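Local coordinates for putative curved DNA-binding protein (PDB 4IPA) that is probably a ribosome-biogenesis factor (Arx1) built on the methionine aminopeptidase fold of the M24 family, and may also bind DNA, at residues Asn210-Trp218 with Lys229-Ile239. Sequence-based numbering, arbitrary orientation.
Sequences NIIESTTSW and KKIILSPGENI
K230 holds its CG between the backbone N and the carbonyl carbon (chi1 75°) and runs extended from there, while W218 has CG beside its backbone N, anti to the carbonyl carbon (chi1 -69°); the two side chains therefore lie alongside each other. CD of K230 sits over one face of the indole, 4.0 Å from the centroid of the W218 six-membered ring, a CH-pi contact. On the same face, CG2 of T216 lies over the five-membered side, toward the rim. T216 and W218, two apart on one strand, and K230, the non-hydrogen-bonded partner of W218 on the next, thus share one face of the hairpin. T216 OG1 faces the other way, 3.8 Å from I232 CG1, and also hydrogen-bonds S214 O at 2.8 Å from above the carbonyl plane. With an alanine here instead of T216, S214 O would probably lose this hydroxyl partner and a gap would open between I232 and the indole. The backbones pair through reciprocal hydrogen bonds of S217 and I231, then L233 N to T215 O (2.9 Å). Beyond them the type II turn I212-T215 swings S214 N onto L233 O at 2.8 Å, though bent (132° at the hydrogen), and T215 OG1 hydrogen-bonds I212 O from the same face of that carbonyl's plane as T215 N. Strand 230-232 edges the five-stranded antiparallel sheet, with strand 250-258 across 210-220; on the opposite face from W218, I231 and L233 pack against helix 193-205.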
loop_
_atom_site.group_PDB
_atom_site.type_symbol
_atom_site.label_atom_id
_atom_site.label_comp_id
_atom_site.label_asym_id
_atom_site.label_seq_id
_atom_site.Cartn_x
_atom_site.Cartn_y
_atom_site.Cartn_z
ATOM N N ASN A 210 -3.097 -8.803 -15.556
ATOM C CA ASN A 210 -3.271 -7.392 -15.867
ATOM C C ASN A 210 -2.981 -6.489 -14.667
ATOM O O ASN A 210 -3.241 -6.860 -13.512
ATOM C CB ASN A 210 -4.677 -7.135 -16.399
ATOM C CG ASN A 210 -4.863 -7.643 -17.808
ATOM O OD1 ASN A 210 -4.299 -7.088 -18.741
ATOM N ND2 ASN A 210 -5.673 -8.693 -17.974
ATOM N N ILE A 211 -2.457 -5.300 -14.944
ATOM C CA ILE A 211 -2.246 -4.306 -13.895
ATOM C C ILE A 211 -3.601 -3.817 -13.424
ATOM O O ILE A 211 -4.484 -3.553 -14.239
ATOM C CB ILE A 211 -1.429 -3.084 -14.408
ATOM C CG1 ILE A 211 -0.017 -3.508 -14.804
ATOM C CG2 ILE A 211 -1.351 -1.991 -13.333
ATOM C CD1 ILE A 211 0.759 -4.035 -13.663
ATOM N N ILE A 212 -3.771 -3.664 -12.115
ATOM C CA ILE A 212 -5.009 -3.078 -11.611
ATOM C C ILE A 212 -5.158 -1.578 -11.935
ATOM O O ILE A 212 -4.360 -0.731 -11.516
ATOM C CB ILE A 212 -5.181 -3.316 -10.122
ATOM C CG1 ILE A 212 -5.157 -4.821 -9.824
ATOM C CG2 ILE A 212 -6.471 -2.679 -9.640
ATOM C CD1 ILE A 212 -5.051 -5.109 -8.321
ATOM N N GLU A 213 -6.187 -1.263 -12.703
ATOM C CA GLU A 213 -6.450 0.106 -13.114
ATOM C C GLU A 213 -6.301 1.140 -11.992
ATOM O O GLU A 213 -6.889 0.988 -10.924
ATOM C CB GLU A 213 -7.864 0.198 -13.664
ATOM C CG GLU A 213 -7.970 -0.036 -15.137
ATOM C CD GLU A 213 -9.240 0.582 -15.711
ATOM O OE1 GLU A 213 -10.231 0.752 -14.946
ATOM O OE2 GLU A 213 -9.236 0.910 -16.920
ATOM N N SER A 214 -5.509 2.179 -12.254
ATOM C CA SER A 214 -5.401 3.341 -11.376
ATOM C C SER A 214 -4.710 3.050 -10.058
ATOM O O SER A 214 -4.901 3.779 -9.084
ATOM C CB SER A 214 -6.776 3.981 -11.118
ATOM O OG SER A 214 -7.319 4.530 -12.311
ATOM N N THR A 215 -3.917 1.985 -10.020
ATOM C CA THR A 215 -3.056 1.729 -8.874
ATOM C C THR A 215 -2.094 2.900 -8.713
ATOM O O THR A 215 -1.350 3.219 -9.620
ATOM C CB THR A 215 -2.287 0.415 -9.060
ATOM O OG1 THR A 215 -3.227 -0.664 -9.023
ATOM C CG2 THR A 215 -1.247 0.223 -7.961
ATOM N N THR A 216 -2.128 3.549 -7.562
ATOM C CA THR A 216 -1.473 4.839 -7.412
ATOM C C THR A 216 -0.349 4.815 -6.382
ATOM O O THR A 216 -0.521 4.307 -5.276
ATOM C CB THR A 216 -2.497 5.917 -6.983
ATOM O OG1 THR A 216 -3.564 5.963 -7.933
ATOM C CG2 THR A 216 -1.834 7.310 -6.890
ATOM N N SER A 217 0.796 5.370 -6.756
ATOM C CA SER A 217 1.876 5.641 -5.813
ATOM C C SER A 217 1.870 7.115 -5.408
ATOM O O SER A 217 1.684 7.991 -6.235
ATOM C CB SER A 217 3.207 5.236 -6.435
ATOM O OG SER A 217 3.203 3.839 -6.707
ATOM N N TRP A 218 2.056 7.389 -4.127
ATOM C CA TRP A 218 1.934 8.760 -3.625
ATOM C C TRP A 218 3.202 9.255 -2.950
ATOM O O TRP A 218 3.858 8.522 -2.213
ATOM C CB TRP A 218 0.836 8.860 -2.575
ATOM C CG TRP A 218 -0.559 8.688 -3.041
ATOM C CD1 TRP A 218 -1.278 7.537 -3.050
ATOM C CD2 TRP A 218 -1.436 9.716 -3.516
ATOM N NE1 TRP A 218 -2.549 7.773 -3.523
ATOM C CE2 TRP A 218 -2.674 9.106 -3.812
ATOM C CE3 TRP A 218 -1.294 11.090 -3.729
ATOM C CZ2 TRP A 218 -3.763 9.820 -4.303
ATOM C CZ3 TRP A 218 -2.383 11.807 -4.220
ATOM C CH2 TRP A 218 -3.598 11.167 -4.500
ATOM N N LYS A 229 2.736 14.866 -5.389
ATOM C CA LYS A 229 3.077 14.129 -6.593
ATOM C C LYS A 229 2.489 12.726 -6.490
ATOM O O LYS A 229 2.386 12.170 -5.394
ATOM C CB LYS A 229 4.598 14.083 -6.785
ATOM C CG LYS A 229 5.254 15.464 -6.613
ATOM C CD LYS A 229 6.737 15.519 -7.019
ATOM C CE LYS A 229 7.623 14.639 -6.177
ATOM N NZ LYS A 229 9.069 14.988 -6.383
ATOM N N LYS A 230 2.100 12.159 -7.630
ATOM C CA LYS A 230 1.593 10.796 -7.661
ATOM C C LYS A 230 1.787 10.148 -9.036
ATOM O O LYS A 230 1.757 10.815 -10.081
ATOM C CB LYS A 230 0.114 10.757 -7.286
ATOM C CG LYS A 230 -0.786 11.256 -8.386
ATOM C CD LYS A 230 -2.173 11.594 -7.880
ATOM C CE LYS A 230 -2.955 12.364 -8.929
ATOM N NZ LYS A 230 -4.297 12.771 -8.404
ATOM N N ILE A 231 1.991 8.841 -9.017
ATOM C CA ILE A 231 2.053 8.066 -10.241
ATOM C C ILE A 231 0.826 7.175 -10.317
ATOM O O ILE A 231 0.577 6.388 -9.414
ATOM C CB ILE A 231 3.312 7.203 -10.260
ATOM C CG1 ILE A 231 4.549 8.112 -10.290
ATOM C CG2 ILE A 231 3.292 6.261 -11.459
ATOM C CD1 ILE A 231 5.866 7.364 -10.209
ATOM N N ILE A 232 0.038 7.309 -11.374
ATOM C CA ILE A 232 -1.138 6.471 -11.504
ATOM C C ILE A 232 -0.965 5.464 -12.634
ATOM O O ILE A 232 -0.910 5.857 -13.794
ATOM C CB ILE A 232 -2.395 7.293 -11.768
ATOM C CG1 ILE A 232 -2.546 8.394 -10.717
ATOM C CG2 ILE A 232 -3.629 6.369 -11.818
ATOM C CD1 ILE A 232 -3.825 9.209 -10.857
ATOM N N LEU A 233 -0.883 4.174 -12.297
ATOM C CA LEU A 233 -0.729 3.120 -13.314
ATOM C C LEU A 233 -2.027 2.857 -14.098
ATOM O O LEU A 233 -3.126 2.922 -13.529
ATOM C CB LEU A 233 -0.284 1.816 -12.667
ATOM C CG LEU A 233 1.001 1.843 -11.866
ATOM C CD1 LEU A 233 1.212 0.477 -11.268
ATOM C CD2 LEU A 233 2.203 2.278 -12.738
ATOM N N SER A 234 -1.892 2.541 -15.385
ATOM C CA SER A 234 -3.035 2.285 -16.269
ATOM C C SER A 234 -4.217 3.154 -15.923
ATOM O O SER A 234 -5.296 2.641 -15.625
ATOM C CB SER A 234 -3.485 0.836 -16.183
ATOM O OG SER A 234 -2.401 -0.041 -16.316
ATOM N N PRO A 235 -4.020 4.473 -15.952
ATOM C CA PRO A 235 -5.093 5.416 -15.626
ATOM C C PRO A 235 -6.378 5.095 -16.385
ATOM O O PRO A 235 -7.482 5.193 -15.840
ATOM C CB PRO A 235 -4.536 6.762 -16.121
ATOM C CG PRO A 235 -3.371 6.420 -17.027
ATOM C CD PRO A 235 -2.814 5.152 -16.455
ATOM N N GLY A 236 -6.225 4.712 -17.648
ATOM C CA GLY A 236 -7.365 4.589 -18.531
ATOM C C GLY A 236 -7.769 5.951 -19.070
ATOM O O GLY A 236 -7.025 6.552 -19.847
ATOM N N GLU A 237 -8.917 6.459 -18.622
ATOM C CA GLU A 237 -9.578 7.578 -19.304
ATOM C C GLU A 237 -9.326 8.976 -18.748
ATOM O O GLU A 237 -8.246 9.538 -18.935
ATOM C CB GLU A 237 -11.082 7.325 -19.408
ATOM C CG GLU A 237 -11.425 6.055 -20.159
ATOM C CD GLU A 237 -10.735 5.980 -21.508
ATOM O OE1 GLU A 237 -10.348 4.861 -21.914
ATOM O OE2 GLU A 237 -10.580 7.038 -22.163
ATOM N N ASN A 238 -10.336 9.549 -18.096
ATOM C CA ASN A 238 -10.259 10.942 -17.639
ATOM C C ASN A 238 -9.391 11.143 -16.393
ATOM O O ASN A 238 -9.626 12.061 -15.596
ATOM C CB ASN A 238 -11.661 11.518 -17.404
ATOM C CG ASN A 238 -12.371 11.904 -18.706
ATOM O OD1 ASN A 238 -13.391 11.314 -19.075
ATOM N ND2 ASN A 238 -11.836 12.911 -19.396
ATOM N N ILE A 239 -8.381 10.287 -16.240
ATOM C CA ILE A 239 -7.531 10.299 -15.057
ATOM C C ILE A 239 -6.047 10.258 -15.451
ATOM O O ILE A 239 -5.676 9.716 -16.495
ATOM C CB ILE A 239 -7.890 9.129 -14.131
ATOM C CG1 ILE A 239 -6.835 8.028 -14.197
ATOM C CG2 ILE A 239 -9.249 8.550 -14.512
ATOM C CD1 ILE A 239 -5.677 8.262 -13.283
#